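Long-range contacts in salicylaldehyde dehydrogenase NahF (Pseudomonas putida, PDB 4JZ6), which probably catalyses the NAD+-dependent oxidation of salicylaldehyde to salicylate, a step of naphthalene degradation: residues I300-E305 with S453-E458; G423-V428 with C447-G452; D279-A284 with F429-N434. All coordinates share one frame; numbering follows the deposited sequence.

Contact 1: I300-E305 with S453-E458; sequences ICMSTE and STVQNE. With NK (salicylaldehyde), chain B.
Met302 reaches over Thr454, Val455 and Gln456, while the Thr454 hydroxyl holds the Met302 carbonyl. With CG lodged between the backbone N and the carbonyl carbon (chi1 53°) and the chain extended beyond it, CB and CG pass Thr454 O, with CB at 3.8 Å from that oxygen. SD comes to 3.4 Å from Gln456 O. At the tip, CE meets Val455 CG1 and Asn457 CB, and lies 3.6 Å from ring atom CAG of salicylaldehyde. On the backbone side of the same residue, Thr454 OG1 donates to Met302 O at 2.7 Å, nearly in line with the carbonyl (C=O...donor angle 166°), and stands 2.8 Å from Thr304 OG1. A water joins Thr304 OG1 to Thr454 N. A valine in place of Thr454 would probably leave Met302 O without its hydroxyl donor and the loop freer to shift. Val455 CG1 meets Ile300 CD1 at 4.0 Å, the two side chains crossing at about a right angle. Within the type I turn from Ile300 to Ser303, Cys301 N and Met302 N make weak hydrogen bonds to the aldehyde oxygen, so this loop contributes Ile300, Cys301 and Met302 to the salicylaldehyde pocket of this aldehyde dehydrogenase.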
ATOM      1  N   ILE A 300     -16.467   6.034 -18.016  1.00 26.82           N
ATOM      2  CA  ILE A 300     -15.353   5.177 -17.642  1.00 26.50           C
ATOM      3  C   ILE A 300     -14.372   6.048 -16.877  1.00 26.24           C
ATOM      4  O   ILE A 300     -14.172   7.201 -17.247  1.00 29.28           O
ATOM      5  CB  ILE A 300     -14.674   4.578 -18.889  1.00 22.74           C
ATOM      6  CG1 ILE A 300     -15.736   4.104 -19.887  1.00 22.43           C
ATOM      7  CG2 ILE A 300     -13.738   3.445 -18.503  1.00 21.49           C
ATOM      8  CD1 ILE A 300     -15.176   3.514 -21.161  1.00 23.15           C
ATOM      9  N   CYS A 301     -13.770   5.521 -15.810  1.00 31.66           N
ATOM     10  CA  CYS A 301     -12.854   6.336 -15.002  1.00 33.95           C
ATOM     11  C   CYS A 301     -11.655   6.776 -15.837  1.00 27.75           C
ATOM     12  O   CYS A 301     -11.035   7.799 -15.549  1.00 23.56           O
ATOM     13  CB  CYS A 301     -12.396   5.610 -13.728  1.00 21.29           C
ATOM     14  SG  CYS A 301     -13.694   5.287 -12.499  1.00 28.89           S
ATOM     15  N   MET A 302     -11.350   6.005 -16.882  1.00 22.73           N
ATOM     16  CA  MET A 302     -10.266   6.352 -17.797  1.00 21.04           C
ATOM     17  C   MET A 302     -10.743   6.970 -19.115  1.00 25.00           C
ATOM     18  O   MET A 302      -9.953   7.090 -20.057  1.00 26.88           O
ATOM     19  CB  MET A 302      -9.379   5.136 -18.087  1.00 20.48           C
ATOM     20  CG  MET A 302     -10.120   3.890 -18.564  1.00 20.36           C
ATOM     21  SD  MET A 302      -8.989   2.591 -19.124  1.00 23.54           S
ATOM     22  CE  MET A 302     -10.097   1.178 -19.187  1.00 19.82           C
ATOM     23  N   SER A 303     -12.021   7.349 -19.185  1.00 21.99           N
ATOM     24  CA  SER A 303     -12.549   8.032 -20.367  1.00 22.53           C
ATOM     25  C   SER A 303     -11.698   9.247 -20.638  1.00 24.53           C
ATOM     26  O   SER A 303     -11.237   9.902 -19.705  1.00 28.12           O
ATOM     27  CB  SER A 303     -13.995   8.487 -20.162  1.00 28.05           C
ATOM     28  OG  SER A 303     -14.904   7.411 -20.271  1.00 32.65           O
ATOM     29  N   THR A 304     -11.476   9.542 -21.912  1.00 23.55           N
ATOM     30  CA  THR A 304     -10.682  10.695 -22.296  1.00 23.31           C
ATOM     31  C   THR A 304     -11.401  11.971 -21.874  1.00 31.16           C
ATOM     32  O   THR A 304     -12.388  12.366 -22.495  1.00 29.67           O
ATOM     33  CB  THR A 304     -10.467  10.714 -23.805  1.00 23.56           C
ATOM     34  OG1 THR A 304     -10.046   9.415 -24.241  1.00 23.07           O
ATOM     35  CG2 THR A 304      -9.421  11.741 -24.171  1.00 23.83           C
ATOM     36  N   GLU A 305     -10.917  12.609 -20.810  1.00 31.87           N
ATOM     37  CA  GLU A 305     -11.569  13.808 -20.289  1.00 24.64           C
ATOM     38  C   GLU A 305     -10.881  15.091 -20.744  1.00 36.61           C
ATOM     39  O   GLU A 305     -11.449  16.175 -20.649  1.00 25.86           O
ATOM     40  CB  GLU A 305     -11.648  13.763 -18.762  1.00 28.15           C
ATOM     41  CG  GLU A 305     -12.424  12.574 -18.220  1.00 29.20           C
ATOM     42  CD  GLU A 305     -13.483  12.972 -17.210  1.00 32.07           C
ATOM     43  OE1 GLU A 305     -13.579  14.178 -16.894  1.00 34.19           O
ATOM     44  OE2 GLU A 305     -14.226  12.083 -16.740  1.00 34.64           O
ATOM     45  N   SER A 453      -5.417   5.086 -27.610  1.00 22.09           N
ATOM     46  CA  SER A 453      -6.462   5.754 -26.840  1.00 31.77           C
ATOM     47  C   SER A 453      -6.150   5.705 -25.349  1.00 21.57           C
ATOM     48  O   SER A 453      -5.236   4.998 -24.922  1.00 21.17           O
ATOM     49  CB  SER A 453      -7.825   5.110 -27.106  1.00 34.93           C
ATOM     50  OG  SER A 453      -8.002   3.935 -26.333  1.00 33.71           O
ATOM     51  N   THR A 454      -6.921   6.447 -24.558  1.00 21.64           N
ATOM     52  CA  THR A 454      -6.773   6.417 -23.103  1.00 25.73           C
ATOM     53  C   THR A 454      -7.549   5.267 -22.474  1.00 25.01           C
ATOM     54  O   THR A 454      -7.381   4.980 -21.292  1.00 28.85           O
ATOM     55  CB  THR A 454      -7.279   7.715 -22.441  1.00 27.31           C
ATOM     56  OG1 THR A 454      -8.717   7.716 -22.425  1.00 22.56           O
ATOM     57  CG2 THR A 454      -6.743   8.948 -23.171  1.00 22.10           C
ATOM     58  N   VAL A 455      -8.406   4.621 -23.260  1.00 23.07           N
ATOM     59  CA  VAL A 455      -9.259   3.553 -22.740  1.00 22.89           C
ATOM     60  C   VAL A 455      -8.734   2.166 -23.125  1.00 22.42           C
ATOM     61  O   VAL A 455      -9.161   1.565 -24.126  1.00 23.51           O
ATOM     62  CB  VAL A 455     -10.731   3.742 -23.181  1.00 24.60           C
ATOM     63  CG1 VAL A 455     -11.614   2.617 -22.659  1.00 21.17           C
ATOM     64  CG2 VAL A 455     -11.247   5.080 -22.696  1.00 21.66           C
ATOM     65  N   GLN A 456      -7.786   1.670 -22.335  1.00 21.15           N
ATOM     66  CA  GLN A 456      -7.221   0.340 -22.555  1.00 20.02           C
ATOM     67  C   GLN A 456      -7.035  -0.386 -21.229  1.00 21.06           C
ATOM     68  O   GLN A 456      -6.827   0.237 -20.189  1.00 19.16           O
ATOM     69  CB  GLN A 456      -5.881   0.434 -23.295  1.00 19.81           C
ATOM     70  CG  GLN A 456      -5.975   1.101 -24.658  1.00 20.33           C
ATOM     71  CD  GLN A 456      -4.628   1.253 -25.344  1.00 22.61           C
ATOM     72  OE1 GLN A 456      -3.816   0.327 -25.363  1.00 22.72           O
ATOM     73  NE2 GLN A 456      -4.387   2.427 -25.915  1.00 25.25           N
ATOM     74  N   ASN A 457      -7.126  -1.712 -21.280  1.00 21.63           N
ATOM     75  CA  ASN A 457      -6.904  -2.561 -20.115  1.00 18.77           C
ATOM     76  C   ASN A 457      -6.704  -3.992 -20.553  1.00 20.49           C
ATOM     77  O   ASN A 457      -7.577  -4.586 -21.189  1.00 27.62           O
ATOM     78  CB  ASN A 457      -8.067  -2.477 -19.124  1.00 18.79           C
ATOM     79  CG  ASN A 457      -7.814  -3.258 -17.830  1.00 20.83           C
ATOM     80  OD1 ASN A 457      -8.749  -3.814 -17.241  1.00 25.64           O
ATOM     81  ND2 ASN A 457      -6.564  -3.303 -17.387  1.00 18.13           N
ATOM     82  N   GLU A 458      -5.541  -4.543 -20.226  1.00 20.67           N
ATOM     83  CA  GLU A 458      -5.249  -5.945 -20.507  1.00 19.28           C
ATOM     84  C   GLU A 458      -4.920  -6.601 -19.165  1.00 20.10           C
ATOM     85  O   GLU A 458      -4.366  -5.962 -18.280  1.00 24.79           O
ATOM     86  CB  GLU A 458      -4.084  -6.041 -21.511  1.00 21.66           C
ATOM     87  CG  GLU A 458      -4.364  -5.327 -22.842  1.00 26.62           C
ATOM     88  CD  GLU A 458      -3.206  -5.391 -23.832  1.00 31.22           C
ATOM     89  OE1 GLU A 458      -2.601  -6.472 -23.985  1.00 29.77           O
ATOM     90  OE2 GLU A 458      -2.902  -4.354 -24.463  1.00 35.21           O
TER
HETATM   91  OAH  NK B 501     -12.586   3.199 -15.467  1.00 34.03           O
HETATM   92  CAD  NK B 501     -13.244   2.224 -15.164  1.00 24.65           C
HETATM   93  CAA  NK B 501     -12.818   0.945 -15.771  1.00 25.42           C
HETATM   94  CAC  NK B 501     -11.493   0.516 -15.715  1.00 20.73           C
HETATM   95  CAG  NK B 501     -11.144  -0.695 -16.306  1.00 20.00           C
HETATM   96  CAI  NK B 501     -12.095  -1.458 -16.957  1.00 19.66           C
HETATM   97  CAE  NK B 501     -13.408  -1.029 -17.020  1.00 29.08           C
HETATM   98  CAB  NK B 501     -13.773   0.179 -16.427  1.00 29.44           C
HETATM   99  OAF  NK B 501     -15.064   0.648 -16.461  1.00 32.05           O
HETATM  100  O   HOH W   1      -8.371   8.313 -26.142  1.00 22.88           O

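Contact 2: G423-V428 with C447-G452; sequences GLSSGV and CVHING
Strands 425-428 and 447-450 run parallel, their axes 4.5 Å apart at closest approach and 19° from aligned, with Gly427 paired to His449 and Val428 to Ile450. Val428 N donates to His449 O at 2.9 Å and Asn451 N to Val428 O at 2.8 Å, both nearly straight at hydrogen; nearer the start of the pair, Cys447 N donates to Leu424 O and His449 N to Ser426 O. Ser426 adds a side-chain bond. Its OG sits between the backbone N and the carbonyl carbon (chi1 66°), which turns it to donate to Cys447 O at 3.0 Å and rest against Val448 CG2. On this face Val428 CB packs 4.0 Å from Ile450 CD1. The other face carries Ser425, Cys447 and His449: Ser425 OG stands at the edge of the imidazole, 3.8 Å from His449 CD2, and a water spans Ser425 OG and His449 NE2. Ser425 OG is also bonded to Thr454 O, and His449 ND1 to Thr490 of the second subunit. At Gly427, a CB would run into Gly452 O. The two strands belong to the beta-alpha-beta unit whose helix 433-442 packs on Val428 and Ile450; strand 273-276 flanks 425-429, and beyond 447-450 the sheet continues into a strand of the second subunit.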
ATOM      1  N   GLY A 423      -4.072  10.798 -12.199  1.00 31.80           N
ATOM      2  CA  GLY A 423      -3.044  10.182 -13.015  1.00 29.09           C
ATOM      3  C   GLY A 423      -3.359   8.730 -13.319  1.00 25.90           C
ATOM      4  O   GLY A 423      -2.589   7.840 -12.969  1.00 25.38           O
ATOM      5  N   LEU A 424      -4.488   8.492 -13.980  1.00 28.66           N
ATOM      6  CA  LEU A 424      -4.916   7.130 -14.298  1.00 28.41           C
ATOM      7  C   LEU A 424      -4.366   6.663 -15.642  1.00 26.52           C
ATOM      8  O   LEU A 424      -3.414   5.881 -15.703  1.00 25.05           O
ATOM      9  CB  LEU A 424      -6.449   7.020 -14.287  1.00 26.20           C
ATOM     10  CG  LEU A 424      -7.046   5.652 -14.644  1.00 28.66           C
ATOM     11  CD1 LEU A 424      -6.390   4.532 -13.837  1.00 19.46           C
ATOM     12  CD2 LEU A 424      -8.560   5.632 -14.447  1.00 27.17           C
ATOM     13  N   SER A 425      -4.982   7.134 -16.720  1.00 23.70           N
ATOM     14  CA  SER A 425      -4.585   6.717 -18.054  1.00 20.23           C
ATOM     15  C   SER A 425      -4.279   7.935 -18.916  1.00 27.15           C
ATOM     16  O   SER A 425      -4.655   9.056 -18.572  1.00 24.86           O
ATOM     17  CB  SER A 425      -5.685   5.875 -18.691  1.00 20.14           C
ATOM     18  OG  SER A 425      -5.195   5.188 -19.825  1.00 27.72           O
ATOM     19  N   SER A 426      -3.589   7.714 -20.031  1.00 20.78           N
ATOM     20  CA  SER A 426      -3.229   8.804 -20.928  1.00 21.56           C
ATOM     21  C   SER A 426      -2.788   8.268 -22.282  1.00 21.38           C
ATOM     22  O   SER A 426      -2.372   7.110 -22.405  1.00 21.01           O
ATOM     23  CB  SER A 426      -2.112   9.654 -20.321  1.00 21.53           C
ATOM     24  OG  SER A 426      -0.914   8.899 -20.227  1.00 21.24           O
ATOM     25  N   GLY A 427      -2.885   9.119 -23.298  1.00 21.93           N
ATOM     26  CA  GLY A 427      -2.423   8.771 -24.629  1.00 25.46           C
ATOM     27  C   GLY A 427      -1.592   9.897 -25.200  1.00 25.39           C
ATOM     28  O   GLY A 427      -1.880  11.067 -24.941  1.00 31.45           O
ATOM     29  N   VAL A 428      -0.559   9.555 -25.965  1.00 22.89           N
ATOM     30  CA  VAL A 428       0.304  10.566 -26.570  1.00 23.72           C
ATOM     31  C   VAL A 428       0.460  10.337 -28.067  1.00 23.98           C
ATOM     32  O   VAL A 428       1.095   9.371 -28.483  1.00 27.40           O
ATOM     33  CB  VAL A 428       1.711  10.568 -25.936  1.00 25.40           C
ATOM     34  CG1 VAL A 428       2.551  11.666 -26.544  1.00 24.26           C
ATOM     35  CG2 VAL A 428       1.625  10.720 -24.423  1.00 23.10           C
ATOM     36  N   CYS A 447      -1.049   4.583 -16.699  1.00 19.24           N
ATOM     37  CA  CYS A 447      -1.070   4.028 -18.050  1.00 19.25           C
ATOM     38  C   CYS A 447      -0.762   5.102 -19.091  1.00 25.56           C
ATOM     39  O   CYS A 447      -1.422   6.147 -19.128  1.00 26.45           O
ATOM     40  CB  CYS A 447      -2.432   3.411 -18.345  1.00 19.13           C
ATOM     41  SG  CYS A 447      -3.046   2.331 -17.040  1.00 20.02           S
ATOM     42  N   VAL A 448       0.239   4.842 -19.931  1.00 21.49           N
ATOM     43  CA  VAL A 448       0.594   5.742 -21.030  1.00 20.37           C
ATOM     44  C   VAL A 448       0.544   4.987 -22.359  1.00 23.53           C
ATOM     45  O   VAL A 448       1.168   3.934 -22.508  1.00 23.08           O
ATOM     46  CB  VAL A 448       2.000   6.349 -20.837  1.00 23.43           C
ATOM     47  CG1 VAL A 448       2.395   7.173 -22.042  1.00 21.25           C
ATOM     48  CG2 VAL A 448       2.037   7.197 -19.583  1.00 29.14           C
ATOM     49  N   HIS A 449      -0.205   5.513 -23.324  1.00 24.47           N
ATOM     50  CA  HIS A 449      -0.347   4.827 -24.604  1.00 22.31           C
ATOM     51  C   HIS A 449       0.161   5.661 -25.770  1.00 23.10           C
ATOM     52  O   HIS A 449      -0.454   6.664 -26.149  1.00 26.25           O
ATOM     53  CB  HIS A 449      -1.795   4.394 -24.818  1.00 20.88           C
ATOM     54  CG  HIS A 449      -2.308   3.508 -23.729  1.00 25.63           C
ATOM     55  ND1 HIS A 449      -1.804   2.244 -23.502  1.00 26.43           N
ATOM     56  CD2 HIS A 449      -3.254   3.712 -22.784  1.00 20.14           C
ATOM     57  CE1 HIS A 449      -2.426   1.703 -22.473  1.00 19.59           C
ATOM     58  NE2 HIS A 449      -3.313   2.570 -22.019  1.00 23.32           N
ATOM     59  N   ILE A 450       1.294   5.242 -26.329  1.00 21.89           N
ATOM     60  CA  ILE A 450       1.914   5.977 -27.427  1.00 22.49           C
ATOM     61  C   ILE A 450       1.166   5.704 -28.726  1.00 23.15           C
ATOM     62  O   ILE A 450       1.164   4.579 -29.235  1.00 22.77           O
ATOM     63  CB  ILE A 450       3.398   5.625 -27.585  1.00 22.69           C
ATOM     64  CG1 ILE A 450       4.148   5.857 -26.267  1.00 30.43           C
ATOM     65  CG2 ILE A 450       4.010   6.429 -28.715  1.00 23.49           C
ATOM     66  CD1 ILE A 450       3.950   7.234 -25.664  1.00 22.57           C
ATOM     67  N   ASN A 451       0.531   6.748 -29.247  1.00 23.26           N
ATOM     68  CA  ASN A 451      -0.364   6.634 -30.391  1.00 23.64           C
ATOM     69  C   ASN A 451      -1.501   5.633 -30.135  1.00 23.99           C
ATOM     70  O   ASN A 451      -1.870   4.849 -31.005  1.00 23.38           O
ATOM     71  CB  ASN A 451       0.420   6.303 -31.661  1.00 24.22           C
ATOM     72  CG  ASN A 451       1.391   7.401 -32.042  1.00 24.82           C
ATOM     73  OD1 ASN A 451       1.026   8.572 -32.106  1.00 25.15           O
ATOM     74  ND2 ASN A 451       2.638   7.029 -32.289  1.00 25.04           N
ATOM     75  N   GLY A 452      -2.052   5.682 -28.926  1.00 22.67           N
ATOM     76  CA  GLY A 452      -3.195   4.866 -28.567  1.00 23.96           C
ATOM     77  C   GLY A 452      -4.219   5.642 -27.759  1.00 24.45           C
ATOM     78  O   GLY A 452      -3.929   6.734 -27.272  1.00 28.96           O
TER
HETATM   79  O   HOH W   2      -5.295   2.326 -20.007  1.00 22.44           O

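Contact 3: D279-A284 with F429-N434; sequences DADINA and FGRDIN. With SO4 (sulfate ion), chain E.
Asp279 and Ala280 meet Gly430 and Arg431 in a largely polar junction between two loops, which leave strands 273-276 and 425-429 and lead into helices 282-294 and 433-442 near the protein surface. Arg431 N donates to Asp279 O at 3.2 Å from well above the carbonyl plane. Asp279 OD2 takes the N-H of Asp432, in a bond modelled so short that its exact length is doubtful, and a water ties the same oxygen to Asp432 O. Toward the interior, Ala280 CB lies 3.9 Å from Phe429 CB, and Ala284 CB 3.7 Å from Phe429 CE1; Phe429 also packs on Ala285 and Ala288 of the same helix. Arg431, extended from CG to NE, lays one guanidinium face over Asp281 CA, its plane stacked on the Asp281 carboxylate, 15° from parallel. The salt bridge from Asp281 OD1 to Arg431 NH2 is long at 3.7 Å, a pairing of charges with no N-H directed at the oxygen. Asp281 is also the N-cap of helix 282-294, its OD1 accepting from Ala284 N at 3.2 Å. NH1 and NH2 of Arg431 each donate to a sulfate, NH2 to O2 at 2.8 Å, and the anion, probably from the crystallisation liquor, is gripped as well by Asn283 N and Arg320. The amides at the helix start and two arginines would probably favour an anion here, despite the nearby capping aspartate.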
ATOM      1  N   ASP A 279       2.944  17.032 -34.150  1.00 29.92           N
ATOM      2  CA  ASP A 279       3.523  16.013 -34.995  1.00 31.21           C
ATOM      3  C   ASP A 279       2.515  14.927 -35.358  1.00 29.45           C
ATOM      4  O   ASP A 279       2.786  14.072 -36.193  1.00 29.99           O
ATOM      5  CB  ASP A 279       4.639  15.360 -34.189  1.00 29.53           C
ATOM      6  CG  ASP A 279       5.657  14.702 -35.047  1.00 35.70           C
ATOM      7  OD1 ASP A 279       5.682  14.982 -36.258  1.00 49.32           O
ATOM      8  OD2 ASP A 279       6.444  13.912 -34.512  1.00 30.82           O
ATOM      9  N   ALA A 280       1.355  14.965 -34.715  1.00 29.19           N
ATOM     10  CA  ALA A 280       0.444  13.827 -34.687  1.00 28.27           C
ATOM     11  C   ALA A 280      -0.183  13.447 -36.029  1.00 28.74           C
ATOM     12  O   ALA A 280      -0.421  14.292 -36.887  1.00 29.53           O
ATOM     13  CB  ALA A 280      -0.641  14.059 -33.644  1.00 27.72           C
ATOM     14  N   ASP A 281      -0.420  12.148 -36.195  1.00 28.31           N
ATOM     15  CA  ASP A 281      -1.286  11.632 -37.237  1.00 28.62           C
ATOM     16  C   ASP A 281      -2.696  12.029 -36.806  1.00 35.21           C
ATOM     17  O   ASP A 281      -3.301  11.361 -35.971  1.00 36.55           O
ATOM     18  CB  ASP A 281      -1.138  10.109 -37.300  1.00 40.69           C
ATOM     19  CG  ASP A 281      -1.999   9.458 -38.383  1.00 46.96           C
ATOM     20  OD1 ASP A 281      -2.981  10.073 -38.860  1.00 43.17           O
ATOM     21  OD2 ASP A 281      -1.693   8.299 -38.745  1.00 50.46           O
ATOM     22  N   ILE A 282      -3.206  13.126 -37.358  1.00 29.11           N
ATOM     23  CA  ILE A 282      -4.485  13.683 -36.918  1.00 29.04           C
ATOM     24  C   ILE A 282      -5.651  12.717 -37.129  1.00 40.86           C
ATOM     25  O   ILE A 282      -6.540  12.607 -36.279  1.00 37.64           O
ATOM     26  CB  ILE A 282      -4.771  15.032 -37.600  1.00 29.97           C
ATOM     27  CG1 ILE A 282      -3.645  16.014 -37.293  1.00 34.35           C
ATOM     28  CG2 ILE A 282      -6.100  15.613 -37.135  1.00 32.31           C
ATOM     29  CD1 ILE A 282      -3.832  17.353 -37.948  1.00 39.72           C
ATOM     30  N   ASN A 283      -5.642  12.013 -38.256  1.00 40.32           N
ATOM     31  CA  ASN A 283      -6.624  10.963 -38.491  1.00 43.76           C
ATOM     32  C   ASN A 283      -6.648   9.971 -37.329  1.00 36.96           C
ATOM     33  O   ASN A 283      -7.689   9.744 -36.712  1.00 30.74           O
ATOM     34  CB  ASN A 283      -6.322  10.231 -39.798  1.00 53.92           C
ATOM     35  CG  ASN A 283      -7.246   9.051 -40.031  1.00 61.40           C
ATOM     36  OD1 ASN A 283      -6.863   7.893 -39.837  1.00 70.75           O
ATOM     37  ND2 ASN A 283      -8.476   9.339 -40.446  1.00 54.20           N
ATOM     38  N   ALA A 284      -5.483   9.409 -37.025  1.00 35.73           N
ATOM     39  CA  ALA A 284      -5.354   8.409 -35.976  1.00 26.79           C
ATOM     40  C   ALA A 284      -5.732   8.956 -34.600  1.00 31.22           C
ATOM     41  O   ALA A 284      -6.324   8.246 -33.782  1.00 26.83           O
ATOM     42  CB  ALA A 284      -3.943   7.851 -35.956  1.00 37.59           C
ATOM     43  N   PHE A 429      -0.105  11.228 -28.876  1.00 30.39           N
ATOM     44  CA  PHE A 429      -0.010  11.089 -30.328  1.00 25.10           C
ATOM     45  C   PHE A 429       1.049  11.982 -30.968  1.00 25.85           C
ATOM     46  O   PHE A 429       1.000  13.207 -30.861  1.00 26.30           O
ATOM     47  CB  PHE A 429      -1.364  11.326 -30.992  1.00 25.35           C
ATOM     48  CG  PHE A 429      -2.203  10.090 -31.106  1.00 24.91           C
ATOM     49  CD1 PHE A 429      -2.283   9.400 -32.305  1.00 25.22           C
ATOM     50  CD2 PHE A 429      -2.912   9.611 -30.015  1.00 24.27           C
ATOM     51  CE1 PHE A 429      -3.056   8.264 -32.414  1.00 24.89           C
ATOM     52  CE2 PHE A 429      -3.681   8.472 -30.116  1.00 23.93           C
ATOM     53  CZ  PHE A 429      -3.753   7.797 -31.318  1.00 24.25           C
ATOM     54  N   GLY A 430       1.999  11.353 -31.648  1.00 26.05           N
ATOM     55  CA  GLY A 430       3.030  12.072 -32.370  1.00 26.85           C
ATOM     56  C   GLY A 430       3.708  11.149 -33.359  1.00 27.13           C
ATOM     57  O   GLY A 430       3.976   9.990 -33.046  1.00 26.80           O
ATOM     58  N   ARG A 431       3.981  11.650 -34.558  1.00 28.00           N
ATOM     59  CA  ARG A 431       4.669  10.848 -35.565  1.00 30.32           C
ATOM     60  C   ARG A 431       6.128  10.535 -35.199  1.00 28.53           C
ATOM     61  O   ARG A 431       6.635   9.473 -35.557  1.00 28.54           O
ATOM     62  CB  ARG A 431       4.564  11.496 -36.945  1.00 29.45           C
ATOM     63  CG  ARG A 431       3.210  11.304 -37.599  1.00 46.12           C
ATOM     64  CD  ARG A 431       3.191  11.818 -39.026  1.00 44.61           C
ATOM     65  NE  ARG A 431       2.089  11.225 -39.780  1.00 51.24           N
ATOM     66  CZ  ARG A 431       0.935  11.833 -40.031  1.00 51.74           C
ATOM     67  NH1 ARG A 431       0.722  13.073 -39.596  1.00 45.79           N
ATOM     68  NH2 ARG A 431      -0.006  11.201 -40.723  1.00 52.45           N
ATOM     69  N   ASP A 432       6.795  11.463 -34.507  1.00 44.85           N
ATOM     70  CA  ASP A 432       8.114  11.207 -33.914  1.00 28.71           C
ATOM     71  C   ASP A 432       7.889  10.492 -32.596  1.00 27.72           C
ATOM     72  O   ASP A 432       7.475  11.102 -31.607  1.00 27.28           O
ATOM     73  CB  ASP A 432       8.873  12.525 -33.698  1.00 33.83           C
ATOM     74  CG  ASP A 432      10.246  12.347 -33.040  1.00 34.79           C
ATOM     75  OD1 ASP A 432      10.579  11.260 -32.515  1.00 28.94           O
ATOM     76  OD2 ASP A 432      10.998  13.346 -33.037  1.00 33.61           O
ATOM     77  N   ILE A 433       8.161   9.192 -32.587  1.00 27.31           N
ATOM     78  CA  ILE A 433       7.942   8.389 -31.400  1.00 26.37           C
ATOM     79  C   ILE A 433       8.985   8.678 -30.306  1.00 39.38           C
ATOM     80  O   ILE A 433       8.674   8.623 -29.108  1.00 25.63           O
ATOM     81  CB  ILE A 433       7.836   6.883 -31.749  1.00 26.05           C
ATOM     82  CG1 ILE A 433       6.417   6.554 -32.230  1.00 25.77           C
ATOM     83  CG2 ILE A 433       8.155   6.014 -30.540  1.00 25.31           C
ATOM     84  CD1 ILE A 433       6.285   6.342 -33.705  1.00 26.47           C
ATOM     85  N   ASN A 434      10.209   9.009 -30.713  1.00 27.07           N
ATOM     86  CA  ASN A 434      11.230   9.402 -29.749  1.00 27.17           C
ATOM     87  C   ASN A 434      10.710  10.534 -28.892  1.00 28.66           C
ATOM     88  O   ASN A 434      10.799  10.482 -27.665  1.00 27.18           O
ATOM     89  CB  ASN A 434      12.526   9.830 -30.439  1.00 34.30           C
ATOM     90  CG  ASN A 434      13.420   8.661 -30.776  1.00 30.38           C
ATOM     91  OD1 ASN A 434      13.179   7.538 -30.338  1.00 27.69           O
ATOM     92  ND2 ASN A 434      14.465   8.918 -31.554  1.00 36.18           N
TER
HETATM   93  S   SO4 E 504      -2.885  13.667 -40.950  0.75 41.09           S
HETATM   94  O1  SO4 E 504      -3.027  15.017 -41.495  0.75 43.09           O
HETATM   95  O2  SO4 E 504      -1.917  12.930 -41.758  0.75 38.29           O
HETATM   96  O3  SO4 E 504      -2.400  13.771 -39.579  0.75 39.77           O
HETATM   97  O4  SO4 E 504      -4.170  12.965 -40.968  0.75 31.23           O
HETATM   98  O   HOH W   3       6.136  13.462 -31.490  1.00 27.78           O

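In the fold
Contacts 1 and 2 are buried and adjoin, their centres about 8 Å apart, whereas contact 3 lies toward the surface, its centre about 29 Å from that of the chain. Contact 1 joins two irregular loops beside the ligand through a hydroxyl, a thioether and apolar side chains; contact 2 is ordinary sheet pairing dominated by backbone bonds; contact 3 combines carboxylates, an arginine and helix starts with a phenylalanine packed on alanines. Strand 425-429 carries one half of contact 2 and leads into contact 3, where Asn451 OD1, from the turn after strand 447-450, bonds to Gly430 N. Leu424 CD2 of contact 2 packs on Met302 of contact 1. All three reach the second subunit.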